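Local coordinates for protein aminopeptidase N (Francisella tularensis subsp. tularensis, PDB 5DLL) that probably degrades intracellular peptides as a zinc-dependent M1-family aminopeptidase, releasing amino acids one by one from the N-terminus, preferably alanine, at residues V67-L72 with I140-D145; I509-I514 with Y561-F566; T708-A713 with Y734-H739. All coordinates share one frame; numbering follows the deposited sequence.

Interaction 1: residues V67-L72 with I140-D145; sequences VELKLL and ITYYLD. With NA (sodium ion), chain R.
Leu69 lies against Tyr142 and the backbone just before it. Its methyl CD1 sits over one face of the Tyr142 ring, near the centre. CD1 is 3.6 Å from the ring centroid, and the approach is 13° off the ring normal. This is a CH-pi contact. The two side chains slide past each other in opposite directions. Leu69 CB lies 3.9 Å from Tyr142 CE2. CD1 also touches the backbone at Thr141 C, while Leu69 CD2 is 3.8 Å from Ile140 O.

In Leu69, CG is anti to the carbonyl carbon (chi1 -54°), and the branched end is directed at the ring and the loop backbone. Tyr142 has its CG placed likewise (chi1 -76°). Its CB does not point straight at segment 67-72, but the ring comes closer and offers its face. Val108 and Ile110 of strand 101-110 also touch Leu69, and Leu93 of strand 92-95 touches Tyr142.

The side chain of Thr141 takes no part in this packing. Its CB points away from segment 67-72, and Thr141 OG1, anti to the backbone N, binds the sodium ion at 2.5 Å. Val44 O and Thr106 OG1 are among the other ligands of the ion. Apolar packing and ion binding therefore fall on neighbouring residues of one loop. The loop lies beside the large mixed sheet of the N-terminal domain. The chemistry between the segments is dispersion and CH-pi contact, so it rests on shape and burial, while the sodium ion ties Thr141 to strands 42-52 and 101-110.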
loop_
_atom_site.group_PDB
_atom_site.type_symbol
_atom_site.label_atom_id
_atom_site.label_comp_id
_atom_site.label_asym_id
_atom_site.label_seq_id
_atom_site.Cartn_x
_atom_site.Cartn_y
_atom_site.Cartn_z
ATOM N N VAL A 67 26.695 9.849 12.822
ATOM C CA VAL A 67 27.368 9.267 11.664
ATOM C C VAL A 67 27.715 10.343 10.637
ATOM O O VAL A 67 26.863 11.138 10.253
ATOM C CB VAL A 67 26.488 8.174 11.014
ATOM C CG1 VAL A 67 27.120 7.640 9.735
ATOM C CG2 VAL A 67 26.240 7.040 11.999
ATOM N N GLU A 68 28.973 10.354 10.202
ATOM C CA GLU A 68 29.473 11.320 9.222
ATOM C C GLU A 68 29.350 12.760 9.739
ATOM O O GLU A 68 28.931 13.662 9.014
ATOM C CB GLU A 68 28.783 11.123 7.858
ATOM C CG GLU A 68 29.109 9.772 7.218
ATOM C CD GLU A 68 28.125 9.339 6.135
ATOM O OE1 GLU A 68 27.547 10.210 5.451
ATOM O OE2 GLU A 68 27.938 8.111 5.959
ATOM N N LEU A 69 29.749 12.954 10.997
ATOM C CA LEU A 69 29.637 14.248 11.681
ATOM C C LEU A 69 31.010 14.791 12.073
ATOM O O LEU A 69 31.796 14.097 12.723
ATOM C CB LEU A 69 28.789 14.112 12.952
ATOM C CG LEU A 69 27.396 13.497 12.810
ATOM C CD1 LEU A 69 26.692 13.472 14.156
ATOM C CD2 LEU A 69 26.569 14.255 11.783
ATOM N N LYS A 70 31.293 16.034 11.691
ATOM C CA LYS A 70 32.499 16.714 12.151
ATOM C C LYS A 70 32.159 17.485 13.422
ATOM O O LYS A 70 31.432 18.471 13.371
ATOM C CB LYS A 70 33.043 17.656 11.075
ATOM C CG LYS A 70 34.457 18.137 11.349
ATOM C CD LYS A 70 34.894 19.186 10.342
ATOM C CE LYS A 70 36.195 19.847 10.767
ATOM N NZ LYS A 70 36.471 21.074 9.974
ATOM N N LEU A 71 32.675 17.017 14.556
ATOM C CA LEU A 71 32.415 17.631 15.856
ATOM C C LEU A 71 33.318 18.840 16.100
ATOM O O LEU A 71 34.510 18.679 16.349
ATOM C CB LEU A 71 32.635 16.607 16.972
ATOM C CG LEU A 71 32.444 17.102 18.408
ATOM C CD1 LEU A 71 31.006 17.548 18.627
ATOM C CD2 LEU A 71 32.830 16.016 19.398
ATOM N N LEU A 72 32.742 20.038 16.058
ATOM C CA LEU A 72 33.494 21.272 16.280
ATOM C C LEU A 72 33.501 21.714 17.738
ATOM O O LEU A 72 34.376 22.474 18.148
ATOM C CB LEU A 72 32.919 22.408 15.428
ATOM C CG LEU A 72 32.781 22.130 13.934
ATOM C CD1 LEU A 72 32.197 23.342 13.227
ATOM C CD2 LEU A 72 34.126 21.746 13.337
ATOM N N ILE A 140 22.707 13.852 11.115
ATOM C CA ILE A 140 22.498 15.302 11.141
ATOM C C ILE A 140 23.167 15.909 12.368
ATOM O O ILE A 140 23.913 16.877 12.253
ATOM C CB ILE A 140 20.996 15.655 11.110
ATOM C CG1 ILE A 140 20.367 15.126 9.816
ATOM C CG2 ILE A 140 20.794 17.164 11.219
ATOM C CD1 ILE A 140 18.867 15.289 9.730
ATOM N N THR A 141 22.875 15.354 13.540
ATOM C CA THR A 141 23.615 15.676 14.759
ATOM C C THR A 141 23.559 14.459 15.673
ATOM O O THR A 141 22.873 13.482 15.360
ATOM C CB THR A 141 23.084 16.961 15.450
ATOM O OG1 THR A 141 24.093 17.529 16.310
ATOM C CG2 THR A 141 21.810 16.686 16.244
ATOM N N TYR A 142 24.296 14.515 16.779
ATOM C CA TYR A 142 24.395 13.391 17.712
ATOM C C TYR A 142 23.134 13.303 18.560
ATOM O O TYR A 142 22.767 14.267 19.232
ATOM C CB TYR A 142 25.621 13.532 18.622
ATOM C CG TYR A 142 26.946 13.204 17.957
ATOM C CD1 TYR A 142 27.381 11.888 17.843
ATOM C CD2 TYR A 142 27.771 14.210 17.460
ATOM C CE1 TYR A 142 28.594 11.582 17.242
ATOM C CE2 TYR A 142 28.986 13.912 16.859
ATOM C CZ TYR A 142 29.394 12.599 16.754
ATOM O OH TYR A 142 30.599 12.295 16.160
ATOM N N TYR A 143 22.489 12.141 18.532
ATOM C CA TYR A 143 21.189 11.948 19.173
ATOM C C TYR A 143 21.026 10.508 19.679
ATOM O O TYR A 143 21.839 9.635 19.365
ATOM C CB TYR A 143 20.085 12.266 18.160
ATOM C CG TYR A 143 18.795 12.739 18.787
ATOM C CD1 TYR A 143 18.701 14.012 19.345
ATOM C CD2 TYR A 143 17.667 11.920 18.823
ATOM C CE1 TYR A 143 17.526 14.454 19.924
ATOM C CE2 TYR A 143 16.488 12.356 19.404
ATOM C CZ TYR A 143 16.425 13.625 19.949
ATOM O OH TYR A 143 15.266 14.076 20.530
ATOM N N LEU A 144 19.985 10.269 20.475
ATOM C CA LEU A 144 19.527 8.904 20.757
ATOM C C LEU A 144 18.526 8.512 19.668
ATOM O O LEU A 144 17.309 8.610 19.848
ATOM C CB LEU A 144 18.895 8.802 22.145
ATOM C CG LEU A 144 19.868 8.853 23.327
ATOM C CD1 LEU A 144 19.105 9.095 24.621
ATOM C CD2 LEU A 144 20.705 7.582 23.423
ATOM N N ASP A 145 19.062 8.073 18.531
ATOM C CA ASP A 145 18.279 7.871 17.322
ATOM C C ASP A 145 17.491 6.556 17.385
ATOM O O ASP A 145 17.768 5.590 16.662
ATOM C CB ASP A 145 19.205 7.932 16.103
ATOM C CG ASP A 145 18.457 7.929 14.789
ATOM O OD1 ASP A 145 17.211 7.815 14.789
ATOM O OD2 ASP A 145 19.128 8.035 13.746
HETATM NA NA NA R . 25.098 19.626 17.066
#

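Interaction 2: residues I509-I514 with Y561-F566; sequences IAEQVI and YDNNAF
One side-chain hydrogen bond joins Glu511 to Asn563. Asn563 ND2 donates to Glu511 OE2 at 2.9 Å, and the bond is nearly straight at 169°. OE2 lies in the amide plane of Asn563. The amide nitrogen, in contrast, comes to OE2 from above the carboxylate plane, 36° out of it. The side chains cross at about a right angle. Glu511 gets there on an extended chain, with CG anti to the carbonyl carbon.

Little is packed here beyond this pair. Both residues are exposed, and the contact buries little surface. The firmer part is next along the chain, within segment 561-566, at buried Asp562. Asp562 OD1 accepts from the backbone N of Asn564 at 2.9 Å, an Asx turn. Glu511 OE2 and Asp562 OD1 are 5.5 Å apart. Arg538 forms salt bridges with both acids and probably offsets any repulsion.

Asp562 OD2 is also hydrogen-bonded to Ser535 OG, at the end of strand 533-535. Asn564 is the N-cap of helix 565-581. Strand 508-516, an outer strand of the three-stranded sheet in the Ig-like domain, here meets the link between helices 552-561 and 565-581 of the helical C-terminal domain.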
loop_
_atom_site.group_PDB
_atom_site.type_symbol
_atom_site.label_atom_id
_atom_site.label_comp_id
_atom_site.label_asym_id
_atom_site.label_seq_id
_atom_site.Cartn_x
_atom_site.Cartn_y
_atom_site.Cartn_z
ATOM N N ILE A 509 -31.055 -15.245 7.934
ATOM C CA ILE A 509 -31.344 -15.602 9.316
ATOM C C ILE A 509 -30.052 -15.718 10.121
ATOM O O ILE A 509 -28.986 -15.986 9.563
ATOM C CB ILE A 509 -32.083 -16.961 9.380
ATOM C CG1 ILE A 509 -33.225 -17.011 8.354
ATOM C CG2 ILE A 509 -32.598 -17.240 10.788
ATOM C CD1 ILE A 509 -34.223 -15.874 8.458
ATOM N N ALA A 510 -30.162 -15.506 11.432
ATOM C CA ALA A 510 -29.079 -15.783 12.382
ATOM C C ALA A 510 -27.801 -14.983 12.108
ATOM O O ALA A 510 -26.694 -15.482 12.314
ATOM C CB ALA A 510 -28.780 -17.279 12.410
ATOM N N GLU A 511 -27.965 -13.739 11.664
ATOM C CA GLU A 511 -26.831 -12.886 11.320
ATOM C C GLU A 511 -26.091 -12.401 12.571
ATOM O O GLU A 511 -26.636 -11.638 13.375
ATOM C CB GLU A 511 -27.287 -11.687 10.488
ATOM C CG GLU A 511 -27.877 -12.053 9.134
ATOM C CD GLU A 511 -28.013 -10.848 8.221
ATOM O OE1 GLU A 511 -28.552 -9.815 8.665
ATOM O OE2 GLU A 511 -27.578 -10.930 7.054
ATOM N N GLN A 512 -24.848 -12.852 12.720
ATOM C CA GLN A 512 -24.011 -12.496 13.862
ATOM C C GLN A 512 -22.541 -12.786 13.557
ATOM O O GLN A 512 -22.210 -13.283 12.479
ATOM C CB GLN A 512 -24.447 -13.286 15.100
ATOM C CG GLN A 512 -24.263 -14.793 14.971
ATOM C CD GLN A 512 -24.745 -15.562 16.187
ATOM O OE1 GLN A 512 -25.220 -14.980 17.164
ATOM N NE2 GLN A 512 -24.620 -16.885 16.134
ATOM N N VAL A 513 -21.671 -12.470 14.514
ATOM C CA VAL A 513 -20.264 -12.865 14.467
ATOM C C VAL A 513 -20.038 -13.943 15.528
ATOM O O VAL A 513 -20.332 -13.724 16.704
ATOM C CB VAL A 513 -19.324 -11.673 14.757
ATOM C CG1 VAL A 513 -17.865 -12.119 14.743
ATOM C CG2 VAL A 513 -19.556 -10.545 13.757
ATOM N N ILE A 514 -19.537 -15.104 15.110
ATOM C CA ILE A 514 -19.158 -16.162 16.052
ATOM C C ILE A 514 -17.635 -16.298 16.097
ATOM O O ILE A 514 -16.932 -15.823 15.199
ATOM C CB ILE A 514 -19.829 -17.521 15.736
ATOM C CG1 ILE A 514 -19.448 -18.031 14.342
ATOM C CG2 ILE A 514 -21.341 -17.404 15.860
ATOM C CD1 ILE A 514 -19.826 -19.477 14.105
ATOM N N TYR A 561 -29.154 -14.367 -3.102
ATOM C CA TYR A 561 -29.925 -13.895 -1.936
ATOM C C TYR A 561 -29.126 -13.313 -0.758
ATOM O O TYR A 561 -29.724 -12.706 0.134
ATOM C CB TYR A 561 -30.800 -15.037 -1.400
ATOM C CG TYR A 561 -31.906 -15.485 -2.333
ATOM C CD1 TYR A 561 -32.990 -14.655 -2.613
ATOM C CD2 TYR A 561 -31.882 -16.751 -2.918
ATOM C CE1 TYR A 561 -34.009 -15.065 -3.458
ATOM C CE2 TYR A 561 -32.898 -17.169 -3.764
ATOM C CZ TYR A 561 -33.959 -16.323 -4.030
ATOM O OH TYR A 561 -34.968 -16.734 -4.870
ATOM N N ASP A 562 -27.806 -13.500 -0.737
ATOM C CA ASP A 562 -26.985 -13.081 0.412
ATOM C C ASP A 562 -26.915 -11.554 0.541
ATOM O O ASP A 562 -26.681 -10.851 -0.442
ATOM C CB ASP A 562 -25.566 -13.662 0.289
ATOM C CG ASP A 562 -24.726 -13.494 1.563
ATOM O OD1 ASP A 562 -25.141 -12.780 2.502
ATOM O OD2 ASP A 562 -23.627 -14.086 1.621
ATOM N N ASN A 563 -27.125 -11.055 1.762
ATOM C CA ASN A 563 -26.963 -9.631 2.065
ATOM C C ASN A 563 -25.539 -9.152 1.800
ATOM O O ASN A 563 -25.339 -8.066 1.255
ATOM C CB ASN A 563 -27.315 -9.337 3.532
ATOM C CG ASN A 563 -28.814 -9.290 3.788
ATOM O OD1 ASN A 563 -29.590 -8.816 2.956
ATOM N ND2 ASN A 563 -29.226 -9.759 4.960
ATOM N N ASN A 564 -24.564 -9.973 2.190
ATOM C CA ASN A 564 -23.144 -9.615 2.117
ATOM C C ASN A 564 -22.619 -9.506 0.685
ATOM O O ASN A 564 -22.411 -10.516 0.015
ATOM C CB ASN A 564 -22.299 -10.632 2.893
ATOM C CG ASN A 564 -20.863 -10.184 3.074
ATOM O OD1 ASN A 564 -19.929 -10.853 2.634
ATOM N ND2 ASN A 564 -20.680 -9.046 3.729
ATOM N N ALA A 565 -22.399 -8.272 0.236
ATOM C CA ALA A 565 -21.876 -7.997 -1.108
ATOM C C ALA A 565 -20.578 -8.751 -1.420
ATOM O O ALA A 565 -20.384 -9.219 -2.543
ATOM C CB ALA A 565 -21.659 -6.498 -1.289
ATOM N N PHE A 566 -19.691 -8.857 -0.435
ATOM C CA PHE A 566 -18.414 -9.525 -0.642
ATOM C C PHE A 566 -18.622 -10.995 -0.994
ATOM O O PHE A 566 -18.137 -11.460 -2.024
ATOM C CB PHE A 566 -17.522 -9.394 0.596
ATOM C CG PHE A 566 -16.195 -10.090 0.465
ATOM C CD1 PHE A 566 -15.116 -9.449 -0.136
ATOM C CD2 PHE A 566 -16.023 -11.387 0.941
ATOM C CE1 PHE A 566 -13.895 -10.087 -0.263
ATOM C CE2 PHE A 566 -14.803 -12.029 0.819
ATOM C CZ PHE A 566 -13.737 -11.379 0.215
#

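Interaction 3: residues T708-A713 with Y734-H739; sequences TDQQTA and YNRWRH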
loop_
_atom_site.group_PDB
_atom_site.type_symbol
_atom_site.label_atom_id
_atom_site.label_comp_id
_atom_site.label_asym_id
_atom_site.label_seq_id
_atom_site.Cartn_x
_atom_site.Cartn_y
_atom_site.Cartn_z
ATOM N N THR A 708 -10.258 8.645 -18.011
ATOM C CA THR A 708 -10.835 7.346 -17.656
ATOM C C THR A 708 -11.564 6.711 -18.842
ATOM O O THR A 708 -11.368 5.533 -19.139
ATOM C CB THR A 708 -11.808 7.456 -16.469
ATOM O OG1 THR A 708 -11.324 8.427 -15.530
ATOM C CG2 THR A 708 -11.960 6.102 -15.789
ATOM N N ASP A 709 -12.386 7.505 -19.521
ATOM C CA ASP A 709 -13.129 7.045 -20.701
ATOM C C ASP A 709 -12.227 6.850 -21.919
ATOM O O ASP A 709 -12.432 5.929 -22.709
ATOM C CB ASP A 709 -14.250 8.033 -21.061
ATOM C CG ASP A 709 -15.477 7.904 -20.163
ATOM O OD1 ASP A 709 -15.602 6.902 -19.427
ATOM O OD2 ASP A 709 -16.335 8.811 -20.212
ATOM N N GLN A 710 -11.239 7.723 -22.080
ATOM C CA GLN A 710 -10.310 7.602 -23.202
ATOM C C GLN A 710 -9.378 6.398 -23.033
ATOM O O GLN A 710 -9.043 5.729 -24.005
ATOM C CB GLN A 710 -9.509 8.889 -23.375
ATOM C CG GLN A 710 -8.808 8.989 -24.721
ATOM C CD GLN A 710 -8.455 10.416 -25.106
ATOM O OE1 GLN A 710 -8.758 11.365 -24.383
ATOM N NE2 GLN A 710 -7.815 10.572 -26.258
ATOM N N GLN A 711 -8.972 6.132 -21.796
ATOM C CA GLN A 711 -8.221 4.925 -21.459
ATOM C C GLN A 711 -9.053 3.680 -21.780
ATOM O O GLN A 711 -8.546 2.726 -22.378
ATOM C CB GLN A 711 -7.792 4.954 -19.975
ATOM C CG GLN A 711 -7.371 3.613 -19.369
ATOM C CD GLN A 711 -8.540 2.804 -18.807
ATOM O OE1 GLN A 711 -9.404 3.335 -18.099
ATOM N NE2 GLN A 711 -8.566 1.508 -19.118
ATOM N N THR A 712 -10.325 3.695 -21.383
ATOM C CA THR A 712 -11.224 2.574 -21.639
ATOM C C THR A 712 -11.452 2.394 -23.138
ATOM O O THR A 712 -11.379 1.280 -23.651
ATOM C CB THR A 712 -12.582 2.773 -20.943
ATOM O OG1 THR A 712 -12.369 3.047 -19.555
ATOM C CG2 THR A 712 -13.452 1.530 -21.079
ATOM N N ALA A 713 -11.715 3.497 -23.836
ATOM C CA ALA A 713 -11.928 3.461 -25.281
ATOM C C ALA A 713 -10.711 2.896 -26.013
ATOM O O ALA A 713 -10.847 2.021 -26.869
ATOM C CB ALA A 713 -12.253 4.848 -25.797
ATOM N N TYR A 734 -1.210 8.732 -29.570
ATOM C CA TYR A 734 0.120 9.327 -29.445
ATOM C C TYR A 734 0.109 10.788 -29.863
ATOM O O TYR A 734 0.655 11.634 -29.156
ATOM C CB TYR A 734 1.157 8.567 -30.276
ATOM C CG TYR A 734 2.590 8.966 -29.966
ATOM C CD1 TYR A 734 3.168 8.655 -28.735
ATOM C CD2 TYR A 734 3.367 9.654 -30.900
ATOM C CE1 TYR A 734 4.476 9.016 -28.442
ATOM C CE2 TYR A 734 4.679 10.019 -30.616
ATOM C CZ TYR A 734 5.231 9.697 -29.386
ATOM O OH TYR A 734 6.534 10.053 -29.090
ATOM N N ASN A 735 -0.514 11.074 -31.005
ATOM C CA ASN A 735 -0.625 12.446 -31.525
ATOM C C ASN A 735 -1.155 13.433 -30.484
ATOM O O ASN A 735 -0.662 14.557 -30.377
ATOM C CB ASN A 735 -1.533 12.492 -32.765
ATOM C CG ASN A 735 -0.911 11.821 -33.981
ATOM O OD1 ASN A 735 0.312 11.792 -34.139
ATOM N ND2 ASN A 735 -1.759 11.282 -34.853
ATOM N N ARG A 736 -2.153 12.997 -29.718
ATOM C CA ARG A 736 -2.789 13.843 -28.710
ATOM C C ARG A 736 -1.902 14.043 -27.487
ATOM O O ARG A 736 -1.811 15.154 -26.960
ATOM C CB ARG A 736 -4.127 13.239 -28.273
ATOM C CG ARG A 736 -5.160 13.123 -29.387
ATOM C CD ARG A 736 -6.457 12.484 -28.900
ATOM N NE ARG A 736 -7.184 11.784 -29.965
ATOM C CZ ARG A 736 -8.458 11.391 -29.898
ATOM N NH1 ARG A 736 -9.198 11.630 -28.818
ATOM N NH2 ARG A 736 -9.007 10.758 -30.931
ATOM N N TRP A 737 -1.244 12.971 -27.048
ATOM C CA TRP A 737 -0.546 12.960 -25.756
ATOM C C TRP A 737 0.967 12.750 -25.848
ATOM O O TRP A 737 1.524 11.982 -25.074
ATOM C CB TRP A 737 -1.158 11.880 -24.855
ATOM C CG TRP A 737 -2.641 11.996 -24.730
ATOM C CD1 TRP A 737 -3.577 11.173 -25.284
ATOM C CD2 TRP A 737 -3.364 13.007 -24.014
ATOM N NE1 TRP A 737 -4.836 11.602 -24.948
ATOM C CE2 TRP A 737 -4.735 12.727 -24.171
ATOM C CE3 TRP A 737 -2.982 14.119 -23.250
ATOM C CZ2 TRP A 737 -5.732 13.522 -23.595
ATOM C CZ3 TRP A 737 -3.974 14.909 -22.679
ATOM C CH2 TRP A 737 -5.332 14.606 -22.856
ATOM N N ARG A 738 1.626 13.436 -26.781
ATOM C CA ARG A 738 3.093 13.484 -26.819
ATOM C C ARG A 738 3.597 14.255 -25.606
ATOM O O ARG A 738 4.520 13.828 -24.917
ATOM C CB ARG A 738 3.593 14.203 -28.075
ATOM C CG ARG A 738 3.265 13.527 -29.392
ATOM C CD ARG A 738 3.471 14.484 -30.558
ATOM N NE ARG A 738 3.126 13.863 -31.837
ATOM C CZ ARG A 738 3.966 13.181 -32.616
ATOM N NH1 ARG A 738 5.243 13.014 -32.279
ATOM N NH2 ARG A 738 3.521 12.659 -33.755
ATOM N N HIS A 739 2.969 15.402 -25.369
ATOM C CA HIS A 739 3.392 16.368 -24.343
ATOM C C HIS A 739 3.288 15.890 -22.884
ATOM O O HIS A 739 3.938 16.462 -22.004
ATOM C CB HIS A 739 2.623 17.690 -24.514
ATOM C CG HIS A 739 1.146 17.518 -24.722
ATOM N ND1 HIS A 739 0.261 17.333 -23.680
ATOM C CD2 HIS A 739 0.399 17.512 -25.852
ATOM C CE1 HIS A 739 -0.964 17.215 -24.161
ATOM N NE2 HIS A 739 -0.907 17.318 -25.476
#
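Gln710 reaches from helix 707-717 to Arg736 and Trp737, where helix 723-736 ends. Its CB points toward them. CG is anti to the backbone N (chi1 -164°), and the chain stays extended beyond it, so CB and CG serve as the arm that brings the amide across. Gln710 CD lies at the edge of the Trp737 ring, in its plane, 3.8 Å from Trp737 NE1. Gln710 OE1 is 3.8 Å from Trp737 CZ2. At the tip, Gln710 NE2 is 3.1 Å from Arg736 NH1 and 3.4 Å from Trp737 NE1. All three nitrogens are donors, so neither pair is a hydrogen bond as modelled. These donor-donor approaches carry little weight at 2.51 Å resolution.

The amide is turned 63° from the indole plane and 59° from the guanidinium plane. Arg736 CB packs on one face of the Trp737 ring, 3.6 Å above its plane and offset toward the rim. The Arg736 guanidinium continues to Phe701 in a cation-pi contact. Phe701 belongs to helix 691-703, which also packs on Ala713. Gln710 CA and Arg736 CA are 11.2 Å apart, and the side chains bridge the gap. Helices 707-717 and 723-736 are successive in the chain, and their packing is consistent with the ARM-repeat-like C-terminal domain of M1 aminopeptidases.

The three contacts follow one another along the chain and do not touch. Interaction 1 is in the N-terminal domain. Interaction 2 joins the Ig-like and helical domains, and interaction 3 is within the helical domain. Interactions 1 and 2 are on opposite sides of the chain's centre, with their own centres 58 Å apart. Interactions 1 and 3 are 51 Å apart between centres. Interactions 2 and 3 are 43 Å apart between centres, yet their nearest atoms are about 22 Å apart. None contains a zinc ligand: the zinc ion is bound by His309, His313 and Glu332 in the peptidase domain. Interaction 1 alone includes a metal ligand, for the sodium ion.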